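Local atomic coordinates of muramoyltetrapeptide carboxypeptidase (Oxalobacter formigenes OXCC13, PDB entry 6UUK), a protein that probably acts as a serine-type LD-carboxypeptidase that trims the muramoyl tetrapeptide of cell-wall peptidoglycan. Residues R106-A111 with H134-A139; V245-E250 with E256-Q261. All blocks are in the same frame, centred on the assembly; numbering follows the deposited sequence.

Interaction 1 (R106-A111 with H134-A139); sequences RQIMEA and HDLDFA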
ATOM      1  N   ARG B 106      20.890 -15.930   3.858  1.00 29.29           N
ATOM      2  CA  ARG B 106      22.055 -16.749   3.547  1.00 29.19           C
ATOM      3  C   ARG B 106      21.757 -17.756   2.444  1.00 28.19           C
ATOM      4  O   ARG B 106      22.640 -18.066   1.636  1.00 26.86           O
ATOM      5  CB  ARG B 106      22.538 -17.469   4.806  1.00 27.94           C
ATOM      6  CG  ARG B 106      23.851 -18.210   4.632  1.00 31.10           C
ATOM      7  CD  ARG B 106      24.010 -19.291   5.687  1.00 32.90           C
ATOM      8  NE  ARG B 106      22.911 -20.250   5.636  1.00 32.29           N
ATOM      9  CZ  ARG B 106      22.861 -21.282   4.801  1.00 31.12           C
ATOM     10  NH1 ARG B 106      23.849 -21.491   3.942  1.00 32.25           N
ATOM     11  NH2 ARG B 106      21.821 -22.105   4.822  1.00 30.99           N
ATOM     12  N   GLN B 107      20.527 -18.273   2.390  1.00 24.92           N
ATOM     13  CA  GLN B 107      20.167 -19.229   1.352  1.00 27.57           C
ATOM     14  C   GLN B 107      20.115 -18.594  -0.032  1.00 30.76           C
ATOM     15  O   GLN B 107      20.238 -19.308  -1.033  1.00 27.12           O
ATOM     16  CB  GLN B 107      18.821 -19.880   1.678  1.00 26.64           C
ATOM     17  CG  GLN B 107      18.834 -20.730   2.939  1.00 30.41           C
ATOM     18  CD  GLN B 107      17.455 -21.232   3.323  1.00 28.52           C
ATOM     19  OE1 GLN B 107      16.489 -21.058   2.579  1.00 35.49           O
ATOM     20  NE2 GLN B 107      17.356 -21.856   4.491  1.00 36.55           N
ATOM     21  N   ILE B 108      19.935 -17.275  -0.113  1.00 31.41           N
ATOM     22  CA  ILE B 108      19.944 -16.608  -1.410  1.00 29.97           C
ATOM     23  C   ILE B 108      21.373 -16.329  -1.861  1.00 26.08           C
ATOM     24  O   ILE B 108      21.688 -16.418  -3.053  1.00 23.84           O
ATOM     25  CB  ILE B 108      19.103 -15.319  -1.355  1.00 35.36           C
ATOM     26  CG1 ILE B 108      17.715 -15.611  -0.787  1.00 35.65           C
ATOM     27  CG2 ILE B 108      18.975 -14.707  -2.740  1.00 33.25           C
ATOM     28  CD1 ILE B 108      16.831 -14.388  -0.673  1.00 32.39           C
HETATM   29  N   MSE B 109      22.254 -15.994  -0.925  1.00 20.70           N
HETATM   30  CA  MSE B 109      23.653 -15.733  -1.246  1.00 23.25           C
HETATM   31  C   MSE B 109      24.381 -17.021  -1.614  1.00 24.82           C
HETATM   32  O   MSE B 109      25.340 -17.003  -2.383  1.00 28.46           O
HETATM   33  CB  MSE B 109      24.360 -15.053  -0.072  1.00 30.99           C
HETATM   34  CG  MSE B 109      23.751 -13.727   0.360  1.00 36.76           C
HETATM   35 SE   MSE B 109      23.645 -12.412  -1.076  1.00 47.27          SE
HETATM   36  CE  MSE B 109      21.778 -12.660  -1.565  1.00 25.01           C
ATOM     37  N   GLU B 110      23.918 -18.141  -1.057  1.00 25.68           N
ATOM     38  CA  GLU B 110      24.580 -19.417  -1.301  1.00 24.97           C
ATOM     39  C   GLU B 110      24.203 -19.994  -2.661  1.00 23.98           C
ATOM     40  O   GLU B 110      25.063 -20.525  -3.372  1.00 30.77           O
ATOM     41  CB  GLU B 110      24.239 -20.407  -0.186  1.00 26.25           C
ATOM     42  CG  GLU B 110      25.241 -21.540  -0.036  1.00 29.07           C
ATOM     43  CD  GLU B 110      24.879 -22.494   1.086  1.00 29.50           C
ATOM     44  OE1 GLU B 110      23.950 -23.307   0.903  1.00 30.54           O
ATOM     45  OE2 GLU B 110      25.519 -22.424   2.156  1.00 38.18           O
ATOM     46  N   ALA B 111      22.925 -19.900  -3.038  1.00 20.15           N
ATOM     47  CA  ALA B 111      22.499 -20.421  -4.332  1.00 25.31           C
ATOM     48  C   ALA B 111      23.053 -19.591  -5.483  1.00 26.77           C
ATOM     49  O   ALA B 111      23.294 -20.126  -6.571  1.00 29.50           O
ATOM     50  CB  ALA B 111      20.973 -20.474  -4.403  1.00 18.83           C
ATOM     51  N   HIS B 134      18.269  -5.395   3.346  1.00 26.73           N
ATOM     52  CA  HIS B 134      19.589  -4.956   3.778  1.00 20.53           C
ATOM     53  C   HIS B 134      20.530  -6.117   4.065  1.00 17.69           C
ATOM     54  O   HIS B 134      21.750  -5.922   4.062  1.00 23.43           O
ATOM     55  CB  HIS B 134      19.467  -4.069   5.019  1.00 20.76           C
ATOM     56  CG  HIS B 134      18.651  -2.834   4.800  1.00 22.59           C
ATOM     57  ND1 HIS B 134      19.152  -1.714   4.171  1.00 26.46           N
ATOM     58  CD2 HIS B 134      17.369  -2.541   5.125  1.00 22.07           C
ATOM     59  CE1 HIS B 134      18.214  -0.785   4.118  1.00 28.04           C
ATOM     60  NE2 HIS B 134      17.123  -1.261   4.692  1.00 22.66           N
ATOM     61  N   ASP B 135      19.995  -7.315   4.316  1.00 23.86           N
ATOM     62  CA  ASP B 135      20.855  -8.471   4.550  1.00 22.52           C
ATOM     63  C   ASP B 135      21.480  -8.975   3.257  1.00 27.93           C
ATOM     64  O   ASP B 135      22.557  -9.582   3.286  1.00 28.58           O
ATOM     65  CB  ASP B 135      20.061  -9.591   5.223  1.00 28.19           C
ATOM     66  CG  ASP B 135      19.498  -9.183   6.568  1.00 28.37           C
ATOM     67  OD1 ASP B 135      20.120  -8.334   7.241  1.00 26.78           O
ATOM     68  OD2 ASP B 135      18.435  -9.712   6.955  1.00 29.42           O
ATOM     69  N   LEU B 136      20.830  -8.736   2.125  1.00 26.21           N
ATOM     70  CA  LEU B 136      21.320  -9.193   0.835  1.00 27.35           C
ATOM     71  C   LEU B 136      22.304  -8.188   0.246  1.00 28.57           C
ATOM     72  O   LEU B 136      22.367  -7.026   0.653  1.00 25.33           O
ATOM     73  CB  LEU B 136      20.158  -9.411  -0.136  1.00 22.75           C
ATOM     74  CG  LEU B 136      18.955 -10.192   0.394  1.00 27.95           C
ATOM     75  CD1 LEU B 136      17.855 -10.259  -0.650  1.00 29.26           C
ATOM     76  CD2 LEU B 136      19.355 -11.585   0.847  1.00 32.57           C
ATOM     77  N   ASP B 137      23.076  -8.658  -0.731  1.00 26.96           N
ATOM     78  CA  ASP B 137      24.033  -7.834  -1.466  1.00 24.65           C
ATOM     79  C   ASP B 137      23.630  -7.894  -2.937  1.00 23.15           C
ATOM     80  O   ASP B 137      24.067  -8.780  -3.676  1.00 25.80           O
ATOM     81  CB  ASP B 137      25.467  -8.318  -1.245  1.00 25.89           C
ATOM     82  CG  ASP B 137      26.500  -7.375  -1.833  1.00 26.09           C
ATOM     83  OD1 ASP B 137      26.116  -6.286  -2.308  1.00 30.92           O
ATOM     84  OD2 ASP B 137      27.699  -7.725  -1.821  1.00 23.01           O
ATOM     85  N   PHE B 138      22.790  -6.947  -3.359  1.00 22.56           N
ATOM     86  CA  PHE B 138      22.295  -6.950  -4.730  1.00 20.82           C
ATOM     87  C   PHE B 138      23.380  -6.603  -5.740  1.00 26.59           C
ATOM     88  O   PHE B 138      23.243  -6.945  -6.918  1.00 26.60           O
ATOM     89  CB  PHE B 138      21.112  -5.991  -4.861  1.00 20.81           C
ATOM     90  CG  PHE B 138      19.905  -6.418  -4.073  1.00 18.85           C
ATOM     91  CD1 PHE B 138      19.699  -5.948  -2.786  1.00 17.35           C
ATOM     92  CD2 PHE B 138      18.985  -7.300  -4.615  1.00 18.28           C
ATOM     93  CE1 PHE B 138      18.592  -6.345  -2.058  1.00 19.49           C
ATOM     94  CE2 PHE B 138      17.876  -7.701  -3.891  1.00 18.12           C
ATOM     95  CZ  PHE B 138      17.680  -7.222  -2.611  1.00 16.26           C
ATOM     96  N   ALA B 139      24.450  -5.929  -5.310  1.00 24.94           N
ATOM     97  CA  ALA B 139      25.606  -5.769  -6.183  1.00 24.57           C
ATOM     98  C   ALA B 139      26.300  -7.103  -6.423  1.00 20.64           C
ATOM     99  O   ALA B 139      26.826  -7.343  -7.515  1.00 27.59           O
ATOM    100  CB  ALA B 139      26.583  -4.756  -5.587  1.00 26.32           C
TER
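Met109, modelled as selenomethionine, and Ile108 on helix 101-111 meet Leu136 on the turn that leads into helix 138-142. Both helices belong to parallel beta-alpha-beta units of the N-terminal domain. Helix 101-111 joins strand 83-86 to strand 119-122 and so crosses over strand 55-59, which lies between them. Helix 138-142 links the neighbouring strands 119-122 and 147-150.

The apolar part is a three-residue cluster around one methyl group, Leu136 CD2. Met109 CE comes closest, 3.6 Å from Leu136 CD2. It also rests on the root of that side chain, with Met109 CE 3.9 Å from Leu136 CB. The two side chains run at about a right angle to each other. Ile108 adds the end of its long branch, with Ile108 CD1 4.1 Å from Leu136 CD2. Phe157 of helix 155-163 touches both Ile108 and Leu136. Ile108 also packs on Ile59, so this end of the cluster reaches the sheet.

The second kind of contact is between selenium and backbone. Met109 SE lies 3.8 Å from the N atom of Asp137, the N-cap residue of helix 138-142. The bend in the methionine chain makes this possible. It turns at chi2 (-57°) and again at chi3 (99°), which brings SE to the Asp137 backbone and CE to Leu136. The Asp137 carboxylate leads away from the contact.

Arg106 and Glu110, both exposed, lie one helical turn apart and form a salt bridge. Arg106 has a second acidic partner: its NH2 forms a salt bridge with Glu103. Glu110 OE2 lies in the plane of the Arg106 guanidinium group, at its edge, 2.6 Å from Arg106 NH1.

Interaction 2 (V245-E250 with E256-Q261); sequences VEDIHE and ERMLLQ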
ATOM      1  N   VAL B 245       1.574  -4.032 -14.354  1.00 21.69           N
ATOM      2  CA  VAL B 245       1.141  -4.282 -12.985  1.00 15.51           C
ATOM      3  C   VAL B 245       0.068  -5.362 -12.977  1.00 14.63           C
ATOM      4  O   VAL B 245      -0.588  -5.631 -13.986  1.00 16.17           O
ATOM      5  CB  VAL B 245       0.607  -3.006 -12.295  1.00 20.18           C
ATOM      6  CG1 VAL B 245       1.725  -1.999 -12.083  1.00 12.85           C
ATOM      7  CG2 VAL B 245      -0.521  -2.394 -13.112  1.00 15.30           C
ATOM      8  N   GLU B 246      -0.103  -5.982 -11.810  1.00 16.91           N
ATOM      9  CA  GLU B 246      -1.143  -6.978 -11.589  1.00 17.21           C
ATOM     10  C   GLU B 246      -1.352  -7.125 -10.088  1.00 16.53           C
ATOM     11  O   GLU B 246      -0.501  -6.730  -9.286  1.00 19.97           O
ATOM     12  CB  GLU B 246      -0.787  -8.325 -12.232  1.00 17.37           C
ATOM     13  CG  GLU B 246       0.568  -8.899 -11.828  1.00 14.03           C
ATOM     14  CD  GLU B 246       0.544  -9.589 -10.477  1.00 16.62           C
ATOM     15  OE1 GLU B 246       1.564  -9.526  -9.757  1.00 26.18           O
ATOM     16  OE2 GLU B 246      -0.495 -10.190 -10.132  1.00 17.52           O
ATOM     17  N   ASP B 247      -2.491  -7.706  -9.718  1.00 19.85           N
ATOM     18  CA  ASP B 247      -2.832  -7.884  -8.311  1.00 22.71           C
ATOM     19  C   ASP B 247      -4.026  -8.825  -8.209  1.00 18.60           C
ATOM     20  O   ASP B 247      -4.667  -9.159  -9.208  1.00 18.08           O
ATOM     21  CB  ASP B 247      -3.138  -6.544  -7.635  1.00 19.72           C
ATOM     22  CG  ASP B 247      -2.567  -6.453  -6.236  1.00 17.63           C
ATOM     23  OD1 ASP B 247      -2.395  -7.509  -5.592  1.00 24.29           O
ATOM     24  OD2 ASP B 247      -2.288  -5.324  -5.780  1.00 18.22           O
ATOM     25  N   ILE B 248      -4.314  -9.249  -6.974  1.00 22.80           N
ATOM     26  CA  ILE B 248      -5.475 -10.073  -6.663  1.00 26.87           C
ATOM     27  C   ILE B 248      -6.046  -9.632  -5.323  1.00 27.57           C
ATOM     28  O   ILE B 248      -5.385  -8.957  -4.531  1.00 27.87           O
ATOM     29  CB  ILE B 248      -5.148 -11.583  -6.619  1.00 31.48           C
ATOM     30  CG1 ILE B 248      -3.885 -11.832  -5.790  1.00 23.84           C
ATOM     31  CG2 ILE B 248      -5.025 -12.147  -8.025  1.00 35.84           C
ATOM     32  CD1 ILE B 248      -3.651 -13.288  -5.456  1.00 29.51           C
ATOM     33  N   HIS B 249      -7.294 -10.034  -5.076  1.00 22.22           N
ATOM     34  CA  HIS B 249      -8.040  -9.697  -3.863  1.00 24.62           C
ATOM     35  C   HIS B 249      -8.206  -8.193  -3.678  1.00 23.74           C
ATOM     36  O   HIS B 249      -8.395  -7.724  -2.550  1.00 18.02           O
ATOM     37  CB  HIS B 249      -7.387 -10.295  -2.609  1.00 24.41           C
ATOM     38  CG  HIS B 249      -6.873 -11.688  -2.791  1.00 33.29           C
ATOM     39  ND1 HIS B 249      -7.674 -12.734  -3.195  1.00 31.39           N
ATOM     40  CD2 HIS B 249      -5.636 -12.211  -2.607  1.00 32.43           C
ATOM     41  CE1 HIS B 249      -6.952 -13.839  -3.260  1.00 30.70           C
ATOM     42  NE2 HIS B 249      -5.713 -13.549  -2.908  1.00 34.90           N
ATOM     43  N   GLU B 250      -8.144  -7.417  -4.758  1.00 23.51           N
ATOM     44  CA  GLU B 250      -8.171  -5.963  -4.677  1.00 23.36           C
ATOM     45  C   GLU B 250      -9.421  -5.432  -5.363  1.00 16.21           C
ATOM     46  O   GLU B 250      -9.643  -5.697  -6.549  1.00 21.90           O
ATOM     47  CB  GLU B 250      -6.921  -5.351  -5.313  1.00 18.73           C
ATOM     48  CG  GLU B 250      -5.617  -5.836  -4.709  1.00 21.82           C
ATOM     49  CD  GLU B 250      -5.535  -5.598  -3.215  1.00 18.86           C
ATOM     50  OE1 GLU B 250      -5.986  -4.530  -2.751  1.00 17.47           O
ATOM     51  OE2 GLU B 250      -5.022  -6.486  -2.502  1.00 21.92           O
ATOM     52  N   GLU B 256      -7.023   1.676  -8.107  1.00 16.03           N
ATOM     53  CA  GLU B 256      -6.855   3.084  -8.456  1.00 19.02           C
ATOM     54  C   GLU B 256      -6.053   3.829  -7.399  1.00 17.80           C
ATOM     55  O   GLU B 256      -5.311   4.762  -7.726  1.00 20.73           O
ATOM     56  CB  GLU B 256      -8.220   3.746  -8.636  1.00 22.72           C
ATOM     57  CG  GLU B 256      -8.177   5.089  -9.342  1.00 22.08           C
ATOM     58  CD  GLU B 256      -9.522   5.786  -9.338  1.00 24.62           C
ATOM     59  OE1 GLU B 256      -9.877   6.388  -8.302  1.00 21.75           O
ATOM     60  OE2 GLU B 256     -10.231   5.723 -10.364  1.00 23.62           O
ATOM     61  N   ARG B 257      -6.191   3.433  -6.133  1.00 26.27           N
ATOM     62  CA  ARG B 257      -5.467   4.100  -5.057  1.00 13.54           C
ATOM     63  C   ARG B 257      -3.963   3.909  -5.208  1.00 17.69           C
ATOM     64  O   ARG B 257      -3.196   4.879  -5.185  1.00 18.07           O
ATOM     65  CB  ARG B 257      -5.951   3.571  -3.708  1.00 17.80           C
ATOM     66  CG  ARG B 257      -5.312   4.223  -2.496  1.00 21.15           C
ATOM     67  CD  ARG B 257      -5.908   3.652  -1.223  1.00 23.63           C
ATOM     68  NE  ARG B 257      -5.825   2.194  -1.201  1.00 26.18           N
ATOM     69  CZ  ARG B 257      -6.481   1.419  -0.345  1.00 28.02           C
ATOM     70  NH1 ARG B 257      -7.280   1.960   0.565  1.00 29.05           N
ATOM     71  NH2 ARG B 257      -6.343   0.102  -0.401  1.00 30.78           N
HETATM   72  N   MSE B 258      -3.523   2.666  -5.372  1.00 20.65           N
HETATM   73  CA  MSE B 258      -2.103   2.368  -5.513  1.00 23.36           C
HETATM   74  C   MSE B 258      -1.544   2.912  -6.824  1.00 15.81           C
HETATM   75  O   MSE B 258      -0.363   3.249  -6.911  1.00 18.07           O
HETATM   76  CB  MSE B 258      -1.865   0.862  -5.413  1.00 21.10           C
HETATM   77  CG  MSE B 258      -2.157   0.297  -4.033  1.00 15.12           C
HETATM   78 SE   MSE B 258      -1.954  -1.636  -3.929  1.00 30.71          SE
HETATM   79  CE  MSE B 258      -2.206  -1.858  -2.008  1.00 18.69           C
ATOM     80  N   LEU B 259      -2.398   2.997  -7.847  1.00 20.12           N
ATOM     81  CA  LEU B 259      -1.983   3.628  -9.094  1.00 17.33           C
ATOM     82  C   LEU B 259      -1.833   5.135  -8.933  1.00 19.03           C
ATOM     83  O   LEU B 259      -1.013   5.752  -9.622  1.00 15.73           O
ATOM     84  CB  LEU B 259      -2.979   3.307 -10.209  1.00 16.68           C
ATOM     85  CG  LEU B 259      -2.940   1.883 -10.768  1.00 18.53           C
ATOM     86  CD1 LEU B 259      -4.046   1.678 -11.791  1.00 21.56           C
ATOM     87  CD2 LEU B 259      -1.580   1.580 -11.376  1.00 27.37           C
ATOM     88  N   LEU B 260      -2.613   5.743  -8.036  1.00 22.08           N
ATOM     89  CA  LEU B 260      -2.449   7.167  -7.767  1.00 18.30           C
ATOM     90  C   LEU B 260      -1.165   7.448  -6.999  1.00 18.23           C
ATOM     91  O   LEU B 260      -0.557   8.509  -7.181  1.00 20.41           O
ATOM     92  CB  LEU B 260      -3.656   7.706  -6.998  1.00 24.86           C
ATOM     93  CG  LEU B 260      -4.914   7.981  -7.824  1.00 23.85           C
ATOM     94  CD1 LEU B 260      -6.021   8.543  -6.947  1.00 15.92           C
ATOM     95  CD2 LEU B 260      -4.602   8.930  -8.972  1.00 31.30           C
ATOM     96  N   GLN B 261      -0.738   6.519  -6.139  1.00 18.48           N
ATOM     97  CA  GLN B 261       0.537   6.691  -5.450  1.00 17.96           C
ATOM     98  C   GLN B 261       1.695   6.664  -6.437  1.00 19.62           C
ATOM     99  O   GLN B 261       2.630   7.465  -6.333  1.00 19.53           O
ATOM    100  CB  GLN B 261       0.715   5.611  -4.384  1.00 23.24           C
ATOM    101  CG  GLN B 261       2.014   5.731  -3.602  1.00 23.00           C
ATOM    102  CD  GLN B 261       2.120   4.718  -2.482  1.00 17.73           C
ATOM    103  OE1 GLN B 261       1.401   3.720  -2.461  1.00 18.56           O
ATOM    104  NE2 GLN B 261       3.018   4.972  -1.537  1.00 28.33           N
TER
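Asp247 and Met258, a selenomethionine, face each other between strand 242-248 and helix 252-264. These are the first two elements of a beta-alpha-beta unit in the C-terminal domain, completed by strand 273-280. The strand also carries Glu246, predicted to belong to the charge relay system. Glu246 makes a weak hydrogen bond with His316, another predicted member.

The more closely packed part lies between strand and helix. Val245 CG2 approaches Leu259 CD2 at 4.5 Å, and both residues are buried. Leu226 and Phe279 border Val245, and Leu300 lies against Leu259. Further along the strand, Met258 SE reaches Asp247 OD2 at 4.1 Å, its side chain crossing the aspartate at about a right angle. The methionine reaches so far because its chain is extended beyond CG (chi2 177°). Other bonds fix the carboxylate. Asp247 OD2 is hydrogen-bonded to Thr224 OG1, and Thr224 also packs on Met258. Asp247 OD1 accepts the amide of Ile248. With alanine in place of Asp247, Thr224 OG1 and Ile248 N would probably lose these carboxylate partners, and a gap would be likely to open beside the selenium. The Asp247 side chain is about 5 Å from that of His316 and about 7 Å from that of Ser152, the predicted nucleophile, so this bonding lies next to the probable active site.

The other end of the contact is looser. Past the strand, partly exposed Glu250 points back toward the helix, and the Arg257 side chain bends nearer. Their opposite charges do not meet: Glu250 OE1 and Arg257 NH2 are 5.2 Å apart. By comparison, Ile248 N is 2.9 Å from Asp247 OD1, with an N-H...O angle of 143°, and meets the oxygen on its anti side, 22° out of the carboxylate plane.

Interaction 1 comes first along the chain and closes before interaction 2 opens. Their centres are 29 Å apart, and their nearest atoms about 17 Å, so they do not touch. They share no sheet. Residues 106-111 and 134-139 pack beside the sheet of the N-terminal domain; 245-250 and 256-261 lie in the C-terminal domain, on strand 242-248 and helix 252-264. Interaction 1 lies away from the annotated sites, whereas interaction 2 contains a predicted catalytic residue. His134 makes a weak hydrogen bond to Glu264 of the second subunit, and Glu256 forms a salt bridge with Arg131 of the second subunit. Both pairs of segments thus reach the second subunit, interaction 1 through His134 alone.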